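Local structure of FKBO (Streptomyces hygroscopicus, 4BPS) at residues 181-185 / 327-331; 225-229 / 240-244; 247-253 / 332-336; 306-310 / 324-328. The protein hydrolyses chorismate to pyruvate and a trans-dihydroxycyclohexadiene carboxylic acid, a step in the biosynthesis of the immunosuppressants FK506 and FK520. All coordinates share one frame; numbering follows the deposited sequence. Where two conformers were deposited one is given.

Three of the four contacts illustrate how an enzyme pocket is assembled from distant parts of one chain; the fourth shows the packing beyond it. Contacts 1, 2 and 4 are buried, contact 3 only partly so; contacts 1, 2 and 3 touch the bound 3EB. Contacts 2 and 3 both draw on strand 239-249, and contacts 1 and 4 share H327 and T328. The connection after strand 323-327 supplies contact 1 and then contact 3, where I330 and L335 meet. Chemistry follows place: contact 1 relies on hydrogen bonds to backbone oxygens, contact 2 adds ligand stacking and an arginine, contact 3 uses a guanidinium grip, and contact 4 depends on leucines and water bridges.

Contact 1 of 4, residues 181-185 / 327-331; sequences GIGAH and HTDIA. With 3EB (3-(2-carboxyethyl)benzoic acid), chain B.
I182 lays its CG1-CD1 branch over the D329 carbonyl and alongside I330, its CD1 reaching I330 CD1 at 3.8 Å. With CG1 anti to the backbone N (chi1 -158°), the branch is carried to the opposing backbone although the CB itself does not point there. CG1 also meets the T328 methyl, CG2.

Three hydrogen bonds join the segments, and each ends on a backbone oxygen. G183 N reaches D329 O at 2.8 Å. One residue back, T328 OG1 donates to G183 O over 2.8 Å, approaching from above the carbonyl plane. Farther along, H185 NE2 meets H327 O at 2.8 Å in a nearly straight bond (163° at the hydrogen); the oxygen lies close to the imidazole plane and offers an in-plane lone pair. This bond helps to fix the ring's rotation. The edge of H185 also turns toward the face of H327, an edge-to-face pair with planes at 54°; H327 ND1 is hydrogen-bonded to T66 OG1.

Backbone proximity is possible because G183 has no side chain: a beta carbon there would run into D329 O. A similar limit applies at G181, where one would collide with 3EB. Across from it, A331 CB touches G181 O at 3.7 Å and lies 3.9 Å from 3EB C2, so G181 and A331 bring both segments to the ligand.

The segment 181-185 follows an edge strand, 178-184, of a six-stranded sheet, with strand 133-142 as its partner. The 327-331 loop crosses beside it, while Y299 of strand 296-300 and the proton acceptor E338 of strand 337-343 pack against I182 and I330.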
loop_
_atom_site.group_PDB
_atom_site.type_symbol
_atom_site.label_atom_id
_atom_site.label_comp_id
_atom_site.label_asym_id
_atom_site.label_seq_id
_atom_site.Cartn_x
_atom_site.Cartn_y
_atom_site.Cartn_z
ATOM N N GLY A 181 2.356 -5.372 -0.230
ATOM C CA GLY A 181 3.190 -6.160 -1.132
ATOM C C GLY A 181 2.296 -7.230 -1.726
ATOM O O GLY A 181 2.037 -8.251 -1.084
ATOM N N ILE A 182 1.782 -6.991 -2.928
ATOM C CA ILE A 182 0.673 -7.787 -3.436
ATOM C C ILE A 182 0.944 -8.138 -4.890
ATOM O O ILE A 182 1.724 -7.447 -5.554
ATOM C CB ILE A 182 -0.656 -6.977 -3.257
ATOM C CG1 ILE A 182 -1.863 -7.895 -3.239
ATOM C CG2 ILE A 182 -0.787 -5.861 -4.321
ATOM C CD1 ILE A 182 -1.971 -8.673 -1.950
ATOM N N GLY A 183 0.314 -9.201 -5.393
ATOM C CA GLY A 183 0.561 -9.637 -6.759
ATOM C C GLY A 183 -0.100 -8.770 -7.806
ATOM O O GLY A 183 -1.064 -8.038 -7.564
ATOM N N ALA A 184 0.446 -8.891 -9.005
ATOM C CA ALA A 184 -0.203 -8.418 -10.220
ATOM C C ALA A 184 -0.080 -9.520 -11.277
ATOM O O ALA A 184 0.798 -10.381 -11.203
ATOM C CB ALA A 184 0.446 -7.109 -10.707
ATOM N N HIS A 185 -0.926 -9.437 -12.302
ATOM C CA HIS A 185 -0.987 -10.475 -13.326
ATOM C C HIS A 185 -0.121 -10.152 -14.552
ATOM O O HIS A 185 -0.122 -10.913 -15.516
ATOM C CB HIS A 185 -2.430 -10.703 -13.773
ATOM C CG HIS A 185 -3.339 -11.100 -12.650
ATOM N ND1 HIS A 185 -3.481 -12.407 -12.240
ATOM C CD2 HIS A 185 -4.104 -10.350 -11.817
ATOM C CE1 HIS A 185 -4.321 -12.443 -11.213
ATOM N NE2 HIS A 185 -4.703 -11.210 -10.932
ATOM N N HIS A 327 -9.002 -9.652 -7.495
ATOM C CA HIS A 327 -8.587 -11.032 -7.614
ATOM C C HIS A 327 -7.110 -11.067 -7.983
ATOM O O HIS A 327 -6.769 -10.780 -9.150
ATOM C CB HIS A 327 -9.422 -11.712 -8.679
ATOM C CG HIS A 327 -8.996 -13.104 -8.950
ATOM N ND1 HIS A 327 -9.087 -13.676 -10.197
ATOM C CD2 HIS A 327 -8.430 -14.029 -8.135
ATOM C CE1 HIS A 327 -8.617 -14.908 -10.131
ATOM N NE2 HIS A 327 -8.208 -15.145 -8.895
ATOM N N THR A 328 -6.234 -11.369 -7.026
ATOM C CA THR A 328 -4.800 -11.346 -7.277
ATOM C C THR A 328 -4.080 -12.092 -6.144
ATOM O O THR A 328 -4.650 -12.339 -5.086
ATOM C CB THR A 328 -4.320 -9.890 -7.414
ATOM O OG1 THR A 328 -3.062 -9.874 -8.102
ATOM C CG2 THR A 328 -4.208 -9.197 -6.053
ATOM N N ASP A 329 -2.834 -12.467 -6.402
ATOM C CA ASP A 329 -2.053 -13.249 -5.451
ATOM C C ASP A 329 -1.499 -12.419 -4.292
ATOM O O ASP A 329 -1.408 -11.184 -4.365
ATOM C CB ASP A 329 -0.895 -13.929 -6.168
ATOM C CG ASP A 329 -1.328 -15.105 -7.055
ATOM O OD1 ASP A 329 -2.505 -15.476 -7.095
ATOM O OD2 ASP A 329 -0.452 -15.718 -7.674
ATOM N N ILE A 330 -1.155 -13.135 -3.213
ATOM C CA ILE A 330 -0.647 -12.543 -1.986
ATOM C C ILE A 330 0.856 -12.890 -1.832
ATOM O O ILE A 330 1.365 -13.807 -2.486
ATOM C CB ILE A 330 -1.441 -13.081 -0.757
ATOM C CG1 ILE A 330 -2.944 -13.258 -1.080
ATOM C CG2 ILE A 330 -1.193 -12.200 0.499
ATOM C CD1 ILE A 330 -3.722 -11.972 -1.368
ATOM N N ALA A 331 1.569 -12.173 -0.955
ATOM C CA ALA A 331 3.018 -12.312 -0.845
ATOM C C ALA A 331 3.505 -13.720 -0.518
ATOM O O ALA A 331 4.619 -14.062 -0.919
ATOM C CB ALA A 331 3.550 -11.347 0.218
HETATM C C 3EB B . 2.673 -9.996 6.079
HETATM O O 3EB B . 3.884 -10.240 6.041
HETATM C CA 3EB B . 1.777 -10.217 4.892
HETATM O OAB 3EB B . 6.187 -6.782 1.570
HETATM O OAD 3EB B . 5.352 -4.728 1.524
HETATM C CAE 3EB B . 1.829 -7.296 4.030
HETATM C CAF 3EB B . 2.070 -5.938 3.859
HETATM C CAG 3EB B . 2.684 -8.243 3.465
HETATM C CAH 3EB B . 3.155 -5.506 3.116
HETATM C CAL 3EB B . 5.266 -5.979 1.821
HETATM C CAM 3EB B . 3.784 -7.790 2.736
HETATM C CAN 3EB B . 4.041 -6.429 2.570
HETATM O OXT 3EB B . 2.084 -9.592 7.153
HETATM C C2 3EB B . 2.425 -9.737 3.577
#

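Contact 2 of 4, residues 225-229 / 240-244; sequences VFARA and LFISA. With 3EB (3-(2-carboxyethyl)benzoic acid), chain B.
S243 and the A227-R228 backbone supply the hydrogen bonds of this contact. S243 OG donates to A227 O at 2.6 Å, tilted 20° from the carbonyl plane, and S243 N follows to R228 O at 3.1 Å. The hydroxyl also receives A179 N, so this buried group is gripped from two other parts of the backbone.

The apolar and close backbone contacts lie next along the strand. A229 and I242 form an antiparallel non-hydrogen-bonded pair; A229 CA approaches F241 O at 3.1 Å in a CA-H...O contact, and A229 CB touches L240 CD1.

Ligand contacts form the third group. F226 lays one ring face on the 3EB ring, with CE1 3.3 Å from 3EB CAN. Replacing it with alanine would probably leave that side of the ligand ring without its aromatic platform and free the ring to shift. R228, its chain bent at chi2 (-65°), brings its guanidinium to the side of F226 away from the ligand, where F226 CE2 lies over one guanidinium face near the rim, and sends NH1 to 3EB OXT at 2.8 Å, the acceptor lying at its edge. NH1 is also linked through a water to A244 O, while R228 NH2 bonds to Y215, another substrate-binding residue.

R228 and A229 together pair with I204, a classic beta bulge, where the loop enters strand 229-232. That strand lies between 201-204 and 239-249, with helix 259-274 packed on A229, L240 and I242, and strand 178-184 beside F226 and S243.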
loop_
_atom_site.group_PDB
_atom_site.type_symbol
_atom_site.label_atom_id
_atom_site.label_comp_id
_atom_site.label_asym_id
_atom_site.label_seq_id
_atom_site.Cartn_x
_atom_site.Cartn_y
_atom_site.Cartn_z
ATOM N N VAL A 225 10.103 -5.360 5.081
ATOM C CA VAL A 225 10.196 -4.243 6.015
ATOM C C VAL A 225 9.027 -3.325 5.763
ATOM O O VAL A 225 8.776 -2.948 4.621
ATOM C CB VAL A 225 11.548 -3.508 5.884
ATOM C CG1 VAL A 225 11.823 -3.034 4.436
ATOM C CG2 VAL A 225 11.635 -2.343 6.843
ATOM N N PHE A 226 8.290 -3.022 6.827
ATOM C CA PHE A 226 7.109 -2.147 6.778
ATOM C C PHE A 226 6.470 -2.082 8.158
ATOM O O PHE A 226 6.562 -3.041 8.936
ATOM C CB PHE A 226 6.048 -2.584 5.731
ATOM C CG PHE A 226 5.511 -3.981 5.917
ATOM C CD1 PHE A 226 6.121 -5.079 5.316
ATOM C CD2 PHE A 226 4.375 -4.200 6.675
ATOM C CE1 PHE A 226 5.621 -6.347 5.477
ATOM C CE2 PHE A 226 3.868 -5.472 6.845
ATOM C CZ PHE A 226 4.500 -6.549 6.262
ATOM N N ALA A 227 5.762 -0.986 8.414
ATOM C CA ALA A 227 4.968 -0.840 9.628
ATOM C C ALA A 227 3.585 -1.435 9.411
ATOM O O ALA A 227 3.154 -1.593 8.271
ATOM C CB ALA A 227 4.834 0.625 9.986
ATOM N N ARG A 228 2.853 -1.713 10.490
ATOM C CA ARG A 228 1.508 -2.300 10.357
ATOM C C ARG A 228 0.424 -1.221 10.117
ATOM O O ARG A 228 -0.656 -1.520 9.573
ATOM C CB ARG A 228 1.182 -3.193 11.567
ATOM C CG ARG A 228 2.204 -4.302 11.748
ATOM C CD ARG A 228 2.180 -5.285 10.595
ATOM N NE ARG A 228 3.323 -6.191 10.663
ATOM C CZ ARG A 228 3.413 -7.302 9.937
ATOM N NH1 ARG A 228 2.439 -7.648 9.108
ATOM N NH2 ARG A 228 4.489 -8.072 10.059
ATOM N N ALA A 229 0.715 0.028 10.481
ATOM C CA ALA A 229 -0.135 1.199 10.155
ATOM C C ALA A 229 0.747 2.436 10.349
ATOM O O ALA A 229 1.830 2.335 10.964
ATOM C CB ALA A 229 -1.353 1.250 11.064
ATOM N N LEU A 240 -5.066 7.763 9.498
ATOM C CA LEU A 240 -4.487 6.481 9.886
ATOM C C LEU A 240 -4.502 5.545 8.680
ATOM O O LEU A 240 -5.556 5.104 8.249
ATOM C CB LEU A 240 -5.291 5.899 11.041
ATOM C CG LEU A 240 -4.766 4.600 11.657
ATOM C CD1 LEU A 240 -3.344 4.747 12.175
ATOM C CD2 LEU A 240 -5.719 4.225 12.803
ATOM N N PHE A 241 -3.328 5.277 8.116
ATOM C CA PHE A 241 -3.203 4.373 6.975
ATOM C C PHE A 241 -2.873 2.974 7.487
ATOM O O PHE A 241 -1.889 2.805 8.223
ATOM C CB PHE A 241 -2.069 4.838 6.061
ATOM C CG PHE A 241 -2.270 6.227 5.509
ATOM C CD1 PHE A 241 -3.379 6.529 4.738
ATOM C CD2 PHE A 241 -1.367 7.240 5.773
ATOM C CE1 PHE A 241 -3.573 7.819 4.226
ATOM C CE2 PHE A 241 -1.546 8.533 5.264
ATOM C CZ PHE A 241 -2.635 8.811 4.472
ATOM N N ILE A 242 -3.685 1.977 7.119
ATOM C CA ILE A 242 -3.484 0.616 7.592
ATOM C C ILE A 242 -2.856 -0.191 6.454
ATOM O O ILE A 242 -3.339 -0.154 5.317
ATOM C CB ILE A 242 -4.801 -0.017 8.045
ATOM C CG1 ILE A 242 -5.547 0.886 9.047
ATOM C CG2 ILE A 242 -4.519 -1.398 8.654
ATOM C CD1 ILE A 242 -7.026 0.634 9.085
ATOM N N SER A 243 -1.789 -0.914 6.762
ATOM C CA SER A 243 -1.134 -1.783 5.777
ATOM C C SER A 243 -2.083 -2.842 5.258
ATOM O O SER A 243 -3.089 -3.160 5.904
ATOM C CB SER A 243 0.050 -2.473 6.432
ATOM O OG SER A 243 1.033 -1.501 6.711
ATOM N N ALA A 244 -1.729 -3.436 4.114
ATOM C CA ALA A 244 -2.347 -4.707 3.751
ATOM C C ALA A 244 -2.120 -5.663 4.918
ATOM O O ALA A 244 -0.988 -5.811 5.400
ATOM C CB ALA A 244 -1.726 -5.241 2.489
HETATM C C 3EB B . 2.673 -9.996 6.079
HETATM O O 3EB B . 3.884 -10.240 6.041
HETATM C CA 3EB B . 1.777 -10.217 4.892
HETATM O OAB 3EB B . 6.187 -6.782 1.570
HETATM O OAD 3EB B . 5.352 -4.728 1.524
HETATM C CAE 3EB B . 1.829 -7.296 4.030
HETATM C CAF 3EB B . 2.070 -5.938 3.859
HETATM C CAG 3EB B . 2.684 -8.243 3.465
HETATM C CAH 3EB B . 3.155 -5.506 3.116
HETATM C CAL 3EB B . 5.266 -5.979 1.821
HETATM C CAM 3EB B . 3.784 -7.790 2.736
HETATM C CAN 3EB B . 4.041 -6.429 2.570
HETATM O OXT 3EB B . 2.084 -9.592 7.153
HETATM C C2 3EB B . 2.425 -9.737 3.577
HETATM O O HOH W 1 0.159 -5.987 7.911
#

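Contact 3 of 4, residues 247-253 / 332-336; sequences GILGHRT and REDLL. With 3EB (3-(2-carboxyethyl)benzoic acid), chain B.
Beside the substrate pocket, to which I248 contributes, R332 reaches across to the beta hairpin formed by strands 248-249 and 252-253, whose type II' turn runs from L249 to R252. With its chain stretched out, the arginine presents NH1 and NH2 end-on to a single acceptor, H251 O, at 2.8 and 2.9 Å. Both nitrogens lie in the carbonyl plane, and the oxygen lies in the guanidinium plane, so the pair fixes the rotation of the group about its chain.

R332 also packs on Y215, a substrate-binding residue. A leucine in its place would probably leave H251 O without its two donors and free the hairpin turn to move relative to the 332-336 loop.

Apolar contact completes the join. In one of its two conformers, I248 lies crosswise to L335, CD1 to CD1 at 4.1 Å, and its CD1 sits over one face of the R332 guanidinium and 3.4 Å from 3EB OXT.

NH1 has a second acceptor in T253 OG1, 3.0 Å away with 158° at the hydrogen. That hydroxyl in turn links guanidinium to carboxylate: T253 OG1 donates to D334 OD1 at 2.8 Å, meeting it on the syn side, 35° out of the carboxylate plane.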
loop_
_atom_site.group_PDB
_atom_site.type_symbol
_atom_site.label_atom_id
_atom_site.label_comp_id
_atom_site.label_asym_id
_atom_site.label_seq_id
_atom_site.Cartn_x
_atom_site.Cartn_y
_atom_site.Cartn_z
ATOM N N GLY A 247 -3.977 -12.919 7.426
ATOM C CA GLY A 247 -4.276 -13.883 8.482
ATOM C C GLY A 247 -3.006 -14.531 9.022
ATOM O O GLY A 247 -2.691 -15.698 8.702
ATOM N N ILE A 248 -2.287 -13.748 9.821
ATOM C CA ILE A 248 -1.036 -14.140 10.438
ATOM C C ILE A 248 -1.139 -13.885 11.952
ATOM O O ILE A 248 -1.791 -12.922 12.390
ATOM C CB ILE A 248 0.138 -13.302 9.818
ATOM C CG1 ILE A 248 0.575 -13.874 8.461
ATOM C CG2 ILE A 248 1.351 -13.229 10.723
ATOM C CD1 ILE A 248 1.450 -12.930 7.626
ATOM N N LEU A 249 -0.489 -14.744 12.730
ATOM C CA LEU A 249 -0.317 -14.518 14.170
ATOM C C LEU A 249 1.173 -14.768 14.449
ATOM O O LEU A 249 1.745 -15.784 14.027
ATOM C CB LEU A 249 -1.326 -15.312 15.010
ATOM C CG LEU A 249 -2.804 -14.850 14.829
ATOM C CD1 LEU A 249 -3.740 -15.786 15.576
ATOM C CD2 LEU A 249 -3.164 -13.343 15.165
ATOM N N GLY A 250 1.833 -13.829 15.111
ATOM C CA GLY A 250 3.287 -13.849 15.197
ATOM C C GLY A 250 3.814 -13.538 13.807
ATOM O O GLY A 250 3.456 -12.490 13.242
ATOM N N HIS A 251 4.616 -14.444 13.225
ATOM C CA HIS A 251 4.954 -14.354 11.806
ATOM C C HIS A 251 4.204 -15.394 10.983
ATOM O O HIS A 251 4.352 -15.422 9.763
ATOM C CB HIS A 251 6.460 -14.504 11.550
ATOM C CG HIS A 251 7.011 -15.811 12.022
ATOM N ND1 HIS A 251 6.721 -17.017 11.411
ATOM C CD2 HIS A 251 7.788 -16.091 13.093
ATOM C CE1 HIS A 251 7.304 -17.983 12.094
ATOM N NE2 HIS A 251 7.952 -17.450 13.118
ATOM N N ARG A 252 3.461 -16.270 11.636
ATOM C CA ARG A 252 2.953 -17.467 10.989
ATOM C C ARG A 252 1.631 -17.272 10.274
ATOM O O ARG A 252 0.684 -16.721 10.837
ATOM C CB ARG A 252 2.700 -18.511 12.090
ATOM C CG ARG A 252 3.726 -19.564 12.412
ATOM C CD ARG A 252 2.968 -20.792 13.065
ATOM N NE ARG A 252 1.695 -21.071 12.359
ATOM C CZ ARG A 252 0.861 -22.073 12.581
ATOM N NH1 ARG A 252 1.114 -22.982 13.512
ATOM N NH2 ARG A 252 -0.249 -22.159 11.830
ATOM N N THR A 253 1.532 -17.825 9.068
ATOM C CA THR A 253 0.244 -17.983 8.423
ATOM C C THR A 253 -0.620 -18.869 9.310
ATOM O O THR A 253 -0.180 -19.948 9.745
ATOM C CB THR A 253 0.416 -18.649 7.053
ATOM O OG1 THR A 253 1.191 -17.775 6.239
ATOM C CG2 THR A 253 -0.939 -18.934 6.404
ATOM N N ARG A 332 2.720 -14.497 0.250
ATOM C CA ARG A 332 3.006 -15.926 0.465
ATOM C C ARG A 332 1.948 -16.738 -0.245
ATOM O O ARG A 332 0.762 -16.395 -0.183
ATOM C CB ARG A 332 2.928 -16.326 1.940
ATOM C CG ARG A 332 3.821 -15.549 2.847
ATOM C CD ARG A 332 3.601 -15.954 4.277
ATOM N NE ARG A 332 4.424 -15.140 5.154
ATOM C CZ ARG A 332 4.353 -15.174 6.476
ATOM N NH1 ARG A 332 3.450 -15.943 7.120
ATOM N NH2 ARG A 332 5.177 -14.409 7.172
ATOM N N GLU A 333 2.353 -17.844 -0.871
ATOM C CA GLU A 333 1.418 -18.738 -1.542
ATOM C C GLU A 333 0.281 -19.171 -0.604
ATOM O O GLU A 333 -0.864 -19.255 -1.055
ATOM C CB GLU A 333 2.128 -19.982 -2.111
ATOM C CG GLU A 333 1.198 -20.983 -2.837
ATOM C CD GLU A 333 0.729 -20.500 -4.210
ATOM O OE1 GLU A 333 1.404 -19.651 -4.854
ATOM O OE2 GLU A 333 -0.332 -20.984 -4.663
ATOM N N ASP A 334 0.590 -19.417 0.680
ATOM C CA ASP A 334 -0.452 -19.895 1.591
ATOM C C ASP A 334 -1.343 -18.817 2.209
ATOM O O ASP A 334 -2.263 -19.153 2.959
ATOM C CB ASP A 334 0.121 -20.821 2.679
ATOM C CG ASP A 334 1.065 -20.135 3.651
ATOM O OD1 ASP A 334 1.125 -18.887 3.712
ATOM O OD2 ASP A 334 1.708 -20.890 4.426
ATOM N N LEU A 335 -1.106 -17.557 1.864
ATOM C CA LEU A 335 -2.034 -16.493 2.223
ATOM C C LEU A 335 -3.061 -16.362 1.113
ATOM O O LEU A 335 -2.715 -16.320 -0.074
ATOM C CB LEU A 335 -1.296 -15.176 2.479
ATOM C CG LEU A 335 -0.361 -15.208 3.699
ATOM C CD1 LEU A 335 0.471 -13.930 3.752
ATOM C CD2 LEU A 335 -1.134 -15.422 5.014
ATOM N N LEU A 336 -4.323 -16.277 1.521
ATOM C CA LEU A 336 -5.450 -16.381 0.610
ATOM C C LEU A 336 -6.228 -15.084 0.442
ATOM O O LEU A 336 -7.072 -14.969 -0.460
ATOM C CB LEU A 336 -6.407 -17.458 1.135
ATOM C CG LEU A 336 -5.758 -18.827 1.378
ATOM C CD1 LEU A 336 -6.736 -19.772 2.054
ATOM C CD2 LEU A 336 -5.240 -19.410 0.081
HETATM C C 3EB B . 2.673 -9.996 6.079
HETATM O O 3EB B . 3.884 -10.240 6.041
HETATM C CA 3EB B . 1.777 -10.217 4.892
HETATM O OAB 3EB B . 6.187 -6.782 1.570
HETATM O OAD 3EB B . 5.352 -4.728 1.524
HETATM C CAE 3EB B . 1.829 -7.296 4.030
HETATM C CAF 3EB B . 2.070 -5.938 3.859
HETATM C CAG 3EB B . 2.684 -8.243 3.465
HETATM C CAH 3EB B . 3.155 -5.506 3.116
HETATM C CAL 3EB B . 5.266 -5.979 1.821
HETATM C CAM 3EB B . 3.784 -7.790 2.736
HETATM C CAN 3EB B . 4.041 -6.429 2.570
HETATM O OXT 3EB B . 2.084 -9.592 7.153
HETATM C C2 3EB B . 2.425 -9.737 3.577
#

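Contact 4 of 4, residues 306-310 / 324-328; sequences LDTVR and ALLHT
Helix 306-310 and strand 324-327 run nearly antiparallel, their axes approaching to 9.8 Å at an angle of 152°; the nearest alpha carbons are those of L306 and L325. No direct hydrogen bond joins the two, and the contact rests on apolar side chains and two bridging waters.

L325 points toward the helix. Its CD2 comes within 3.3 Å of L306 O, which accepts the helical bond from R310 N, and lies 4.4 Å from V309 CG1. L306 runs alongside L325 but the other way, its CD2 4.0 Å from L325 CB. The other L306 methyl, CD1, meets H327 CB at 3.9 Å.

R310 folds back over the same leucine. A bend at chi3 (-59°) brings one face of its guanidinium over L325 CD2. The edge is left to water: one molecule accepts from R310 NH1 and L325 N, while another donates to L325 O and receives a weak bond from R310 NH2. The exposed arginine thus shields the leucine with its face and reaches the strand backbone through its edge.

V298 and V300 of strand 296-300 extend the apolar layer under L306, V309 and L325. Strand 296-300, helix 306-314 and parallel strand 323-327 make a beta-alpha-beta crossover, in which the connecting helix packs on the sheet of its two strands.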
loop_
_atom_site.group_PDB
_atom_site.type_symbol
_atom_site.label_atom_id
_atom_site.label_comp_id
_atom_site.label_asym_id
_atom_site.label_seq_id
_atom_site.Cartn_x
_atom_site.Cartn_y
_atom_site.Cartn_z
ATOM N N LEU A 306 -13.987 -15.098 -3.878
ATOM C CA LEU A 306 -14.286 -13.680 -3.770
ATOM C C LEU A 306 -15.624 -13.429 -3.096
ATOM O O LEU A 306 -15.709 -12.576 -2.235
ATOM C CB LEU A 306 -14.226 -12.976 -5.139
ATOM C CG LEU A 306 -12.923 -12.165 -5.376
ATOM C CD1 LEU A 306 -11.838 -13.098 -5.909
ATOM C CD2 LEU A 306 -13.051 -10.958 -6.269
ATOM N N ASP A 307 -16.663 -14.169 -3.462
ATOM C CA ASP A 307 -17.952 -13.911 -2.825
ATOM C C ASP A 307 -17.937 -14.326 -1.345
ATOM O O ASP A 307 -18.543 -13.668 -0.523
ATOM C CB ASP A 307 -19.096 -14.587 -3.558
ATOM C CG ASP A 307 -20.437 -13.990 -3.171
ATOM O OD1 ASP A 307 -20.643 -12.774 -3.413
ATOM O OD2 ASP A 307 -21.273 -14.718 -2.603
ATOM N N THR A 308 -17.252 -15.416 -1.020
ATOM C CA THR A 308 -17.100 -15.850 0.356
ATOM C C THR A 308 -16.500 -14.706 1.181
ATOM O O THR A 308 -17.012 -14.337 2.249
ATOM C CB THR A 308 -16.193 -17.094 0.422
ATOM O OG1 THR A 308 -16.789 -18.147 -0.340
ATOM C CG2 THR A 308 -15.995 -17.558 1.861
ATOM N N VAL A 309 -15.417 -14.139 0.666
ATOM C CA VAL A 309 -14.751 -13.054 1.357
ATOM C C VAL A 309 -15.610 -11.793 1.429
ATOM O O VAL A 309 -15.662 -11.135 2.472
ATOM C CB VAL A 309 -13.383 -12.773 0.694
ATOM C CG1 VAL A 309 -12.780 -11.456 1.166
ATOM C CG2 VAL A 309 -12.428 -13.923 0.957
ATOM N N ARG A 310 -16.293 -11.474 0.336
ATOM C CA ARG A 310 -17.169 -10.310 0.317
ATOM C C ARG A 310 -18.173 -10.388 1.474
ATOM O O ARG A 310 -18.410 -9.389 2.161
ATOM C CB ARG A 310 -17.918 -10.209 -1.011
ATOM C CG ARG A 310 -18.635 -8.877 -1.166
ATOM C CD ARG A 310 -19.377 -8.764 -2.509
ATOM N NE ARG A 310 -18.484 -8.912 -3.670
ATOM C CZ ARG A 310 -17.713 -7.947 -4.166
ATOM N NH1 ARG A 310 -17.725 -6.734 -3.624
ATOM N NH2 ARG A 310 -16.938 -8.188 -5.220
ATOM N N ALA A 324 -13.387 -2.397 -2.339
ATOM C CA ALA A 324 -13.102 -2.947 -3.660
ATOM C C ALA A 324 -12.407 -4.282 -3.505
ATOM O O ALA A 324 -11.349 -4.373 -2.877
ATOM C CB ALA A 324 -12.197 -2.006 -4.433
ATOM N N LEU A 325 -12.987 -5.325 -4.092
ATOM C CA LEU A 325 -12.352 -6.651 -4.098
ATOM C C LEU A 325 -11.560 -6.811 -5.389
ATOM O O LEU A 325 -12.035 -6.445 -6.460
ATOM C CB LEU A 325 -13.386 -7.774 -3.946
ATOM C CG LEU A 325 -13.662 -8.205 -2.493
ATOM C CD1 LEU A 325 -14.365 -7.096 -1.731
ATOM C CD2 LEU A 325 -14.460 -9.492 -2.429
ATOM N N LEU A 326 -10.349 -7.346 -5.270
ATOM C CA LEU A 326 -9.431 -7.527 -6.395
ATOM C C LEU A 326 -8.921 -8.966 -6.357
ATOM O O LEU A 326 -8.432 -9.416 -5.323
ATOM C CB LEU A 326 -8.272 -6.538 -6.291
ATOM C CG LEU A 326 -8.659 -5.056 -6.473
ATOM C CD1 LEU A 326 -7.513 -4.149 -6.018
ATOM C CD2 LEU A 326 -9.036 -4.769 -7.926
ATOM N N HIS A 327 -9.002 -9.652 -7.495
ATOM C CA HIS A 327 -8.587 -11.032 -7.614
ATOM C C HIS A 327 -7.110 -11.067 -7.983
ATOM O O HIS A 327 -6.769 -10.780 -9.150
ATOM C CB HIS A 327 -9.422 -11.712 -8.679
ATOM C CG HIS A 327 -8.996 -13.104 -8.950
ATOM N ND1 HIS A 327 -9.087 -13.676 -10.197
ATOM C CD2 HIS A 327 -8.430 -14.029 -8.135
ATOM C CE1 HIS A 327 -8.617 -14.908 -10.131
ATOM N NE2 HIS A 327 -8.208 -15.145 -8.895
ATOM N N THR A 328 -6.234 -11.369 -7.026
ATOM C CA THR A 328 -4.800 -11.346 -7.277
ATOM C C THR A 328 -4.080 -12.092 -6.144
ATOM O O THR A 328 -4.650 -12.339 -5.086
ATOM C CB THR A 328 -4.320 -9.890 -7.414
ATOM O OG1 THR A 328 -3.062 -9.874 -8.102
ATOM C CG2 THR A 328 -4.208 -9.197 -6.053
HETATM O O HOH W 2 -15.665 -5.117 -5.303
HETATM O O HOH W 3 -14.774 -7.703 -6.936
#